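Local atomic coordinates of nitroalkane oxidase (Podospora anserina, PDB entry 3MKH), a protein that oxidises primary and secondary nitroalkanes to aldehydes or ketones, using FAD and molecular oxygen and releasing nitrite and hydrogen peroxide. Residues A291-A296 / P306-Q311. Sequence-based numbering, arbitrary orientation.
Sequences AALKFA and PLLERQ. With FAD (flavin-adenine dinucleotide), chain H.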
loop_
_atom_site.group_PDB
_atom_site.type_symbol
_atom_site.label_atom_id
_atom_site.label_comp_id
_atom_site.label_asym_id
_atom_site.label_seq_id
_atom_site.Cartn_x
_atom_site.Cartn_y
_atom_site.Cartn_z
ATOM N N ALA A 291 5.516 19.925 10.754
ATOM C CA ALA A 291 4.710 19.980 11.974
ATOM C C ALA A 291 4.940 18.755 12.878
ATOM O O ALA A 291 4.997 18.876 14.101
ATOM C CB ALA A 291 3.231 20.142 11.632
ATOM N N ALA A 292 5.083 17.584 12.274
ATOM C CA ALA A 292 5.368 16.361 13.035
ATOM C C ALA A 292 6.773 16.375 13.647
ATOM O O ALA A 292 6.969 15.967 14.801
ATOM C CB ALA A 292 5.177 15.117 12.154
ATOM N N LEU A 293 7.747 16.845 12.874
ATOM C CA LEU A 293 9.123 16.955 13.355
ATOM C C LEU A 293 9.190 17.949 14.507
ATOM O O LEU A 293 9.861 17.712 15.505
ATOM C CB LEU A 293 10.068 17.384 12.221
ATOM C CG LEU A 293 11.572 17.341 12.507
ATOM C CD1 LEU A 293 12.033 15.914 12.723
ATOM C CD2 LEU A 293 12.340 17.958 11.342
ATOM N N LYS A 294 8.471 19.057 14.374
ATOM C CA LYS A 294 8.396 20.054 15.436
ATOM C C LYS A 294 7.817 19.448 16.722
ATOM O O LYS A 294 8.354 19.637 17.814
ATOM C CB LYS A 294 7.537 21.233 14.985
ATOM C CG LYS A 294 7.488 22.404 15.970
ATOM C CD LYS A 294 6.865 23.633 15.290
ATOM C CE LYS A 294 7.170 24.931 16.037
ATOM N NZ LYS A 294 6.540 24.967 17.383
ATOM N N PHE A 295 6.710 18.732 16.579
ATOM C CA PHE A 295 6.076 18.046 17.696
ATOM C C PHE A 295 7.058 17.056 18.332
ATOM O O PHE A 295 7.214 17.019 19.546
ATOM C CB PHE A 295 4.799 17.357 17.196
ATOM C CG PHE A 295 4.089 16.522 18.226
ATOM C CD1 PHE A 295 4.369 15.169 18.353
ATOM C CD2 PHE A 295 3.114 17.076 19.027
ATOM C CE1 PHE A 295 3.707 14.386 19.284
ATOM C CE2 PHE A 295 2.445 16.307 19.956
ATOM C CZ PHE A 295 2.739 14.957 20.081
ATOM N N ALA A 296 7.753 16.281 17.510
ATOM C CA ALA A 296 8.698 15.294 18.027
ATOM C C ALA A 296 9.878 15.923 18.763
ATOM O O ALA A 296 10.335 15.403 19.791
ATOM C CB ALA A 296 9.204 14.407 16.913
ATOM N N PRO A 306 13.970 10.802 23.667
ATOM C CA PRO A 306 13.268 11.696 22.736
ATOM C C PRO A 306 12.310 10.915 21.841
ATOM O O PRO A 306 12.552 9.734 21.568
ATOM C CB PRO A 306 14.404 12.279 21.891
ATOM C CG PRO A 306 15.611 12.186 22.767
ATOM C CD PRO A 306 15.434 10.944 23.578
ATOM N N LEU A 307 11.238 11.555 21.390
ATOM C CA LEU A 307 10.265 10.872 20.548
ATOM C C LEU A 307 10.925 10.328 19.272
ATOM O O LEU A 307 10.570 9.253 18.794
ATOM C CB LEU A 307 9.052 11.769 20.242
ATOM C CG LEU A 307 7.860 11.078 19.556
ATOM C CD1 LEU A 307 7.353 9.909 20.397
ATOM C CD2 LEU A 307 6.725 12.050 19.258
ATOM N N LEU A 308 11.913 11.040 18.738
ATOM C CA LEU A 308 12.597 10.559 17.536
ATOM C C LEU A 308 13.424 9.289 17.765
ATOM O O LEU A 308 13.846 8.639 16.805
ATOM C CB LEU A 308 13.445 11.657 16.881
ATOM C CG LEU A 308 12.752 12.510 15.808
ATOM C CD1 LEU A 308 13.672 13.619 15.326
ATOM C CD2 LEU A 308 12.268 11.649 14.638
ATOM N N GLU A 309 13.634 8.906 19.022
ATOM C CA GLU A 309 14.379 7.677 19.270
ATOM C C GLU A 309 13.547 6.405 19.172
ATOM O O GLU A 309 14.096 5.301 19.161
ATOM C CB GLU A 309 15.179 7.746 20.570
ATOM C CG GLU A 309 16.540 8.407 20.366
ATOM C CD GLU A 309 17.383 8.438 21.623
ATOM O OE1 GLU A 309 17.537 7.372 22.268
ATOM O OE2 GLU A 309 17.895 9.531 21.956
ATOM N N ARG A 310 12.231 6.562 19.067
ATOM C CA ARG A 310 11.362 5.425 18.797
ATOM C C ARG A 310 11.452 5.057 17.327
ATOM O O ARG A 310 11.035 5.836 16.467
ATOM C CB ARG A 310 9.911 5.776 19.144
ATOM C CG ARG A 310 9.753 6.505 20.465
ATOM C CD ARG A 310 10.111 5.589 21.619
ATOM N NE ARG A 310 10.053 6.260 22.915
ATOM C CZ ARG A 310 10.396 5.679 24.064
ATOM N NH1 ARG A 310 10.826 4.417 24.068
ATOM N NH2 ARG A 310 10.317 6.357 25.202
ATOM N N GLN A 311 11.983 3.873 17.027
ATOM C CA GLN A 311 12.056 3.411 15.646
ATOM C C GLN A 311 10.719 3.582 14.916
ATOM O O GLN A 311 10.697 3.876 13.716
ATOM C CB GLN A 311 12.499 1.942 15.560
ATOM C CG GLN A 311 13.992 1.708 15.782
ATOM C CD GLN A 311 14.459 0.322 15.345
ATOM O OE1 GLN A 311 15.663 0.059 15.278
ATOM N NE2 GLN A 311 13.511 -0.566 15.038
HETATM P PA FAD H . 0.783 8.925 23.160
HETATM O O1A FAD H . 1.525 8.758 24.408
HETATM O O2A FAD H . 0.012 10.156 22.961
HETATM O O5B FAD H . 1.822 8.711 21.926
HETATM C C5B FAD H . 1.632 9.388 20.673
HETATM C C4B FAD H . 2.575 8.896 19.553
HETATM O O4B FAD H . 3.941 8.940 20.022
HETATM C C3B FAD H . 2.304 7.440 19.186
HETATM O O3B FAD H . 1.351 7.370 18.122
HETATM C C2B FAD H . 3.669 6.938 18.711
HETATM O O2B FAD H . 3.848 7.211 17.326
HETATM C C1B FAD H . 4.669 7.775 19.511
HETATM N N9A FAD H . 5.260 6.963 20.624
HETATM C C8A FAD H . 5.240 7.277 21.916
HETATM N N7A FAD H . 5.863 6.331 22.613
HETATM C C5A FAD H . 6.292 5.406 21.765
HETATM C C6A FAD H . 6.993 4.212 21.912
HETATM N N6A FAD H . 7.385 3.773 23.109
HETATM N N1A FAD H . 7.272 3.499 20.818
HETATM C C2A FAD H . 6.894 3.917 19.622
HETATM N N3A FAD H . 6.225 5.045 19.450
HETATM C C4A FAD H . 5.908 5.809 20.500
HETATM N N1 FAD H . -8.412 7.880 26.955
HETATM C C2 FAD H . -8.894 7.352 28.149
HETATM O O2 FAD H . -8.143 7.262 29.111
HETATM N N3 FAD H . -10.222 6.931 28.247
HETATM C C4 FAD H . -11.071 7.042 27.148
HETATM O O4 FAD H . -12.239 6.674 27.237
HETATM C C4X FAD H . -10.588 7.569 25.957
HETATM N N5 FAD H . -11.424 7.687 24.845
HETATM C C5X FAD H . -11.045 8.536 23.805
HETATM C C6 FAD H . -11.983 8.956 22.872
HETATM C C7 FAD H . -11.605 9.801 21.839
HETATM C C7M FAD H . -12.633 10.264 20.811
HETATM C C8 FAD H . -10.288 10.219 21.740
HETATM C C8M FAD H . -9.867 11.151 20.606
HETATM C C9 FAD H . -9.349 9.798 22.675
HETATM C C9A FAD H . -9.726 8.952 23.708
HETATM N N10 FAD H . -8.796 8.519 24.661
HETATM C C10 FAD H . -9.265 7.987 25.862
HETATM C "C1'" FAD H . -7.338 8.621 24.413
HETATM C "C2'" FAD H . -6.862 7.484 23.508
HETATM O "O2'" FAD H . -7.142 6.233 24.128
HETATM C "C3'" FAD H . -5.365 7.587 23.152
HETATM O "O3'" FAD H . -5.005 6.485 22.322
HETATM C "C4'" FAD H . -4.439 7.596 24.371
HETATM O "O4'" FAD H . -4.395 8.896 24.934
HETATM C "C5'" FAD H . -3.022 7.215 23.948
HETATM O "O5'" FAD H . -2.601 8.000 22.828
HETATM P P FAD H . -1.349 7.560 21.940
HETATM O O1P FAD H . -1.523 6.144 21.560
HETATM O O2P FAD H . -1.144 8.573 20.899
HETATM O O3P FAD H . -0.167 7.662 23.010
#
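Leu307 and Leu308 grip Ala296 near the C-terminal end of helix 262-298: its CB lies 4.1 Å from Leu307 CD2 and 4.2 Å from Leu308 CG. The CA atoms of Ala296 and Leu307 are 5.3 Å apart, a close approach consistent with the small alanine side chain. Two longer side chains extend the apolar seam. Leu307 CD2 approaches the Phe295 ring obliquely, 3.8 Å from CE1, while Leu293, whose CB points away from the turn, reaches back through CD1 to Leu308 CD1 at 3.8 Å. Leu307 extends CG away from its own backbone N (chi1 -170°), and its two methyls part there, CD2 to the helix and CD1 to the adenosine ribose of FAD, 3.5 Å from C1B.

Arg310, which follows the 3-10 turn 307-309 at the N-cap position of helix 311-340, extends the cofactor contact onto the adenine. Its chain, bent at chi2 (-67°), runs along the base with CD 3.4 Å from C6A of FAD, and the exocyclic N6A lies over one guanidinium face, offset toward the rim. NH2 also forms a salt bridge with Glu145 of the fourth subunit; an alanine here would probably leave that carboxylate without its mate and the adenine without its aliphatic and guanidinium packing. Phe313 of helix 311-340 packs against Ala296, Leu307 and Leu308, and Leu415 of the second subunit against Leu308. Within this C-terminal helical domain of the acyl-CoA dehydrogenase fold, mainly apolar packing thus joins the end of helix 262-298 to the loop leading into helix 311-340, while Arg310 adds a charged contact where the cofactor lies between subunits.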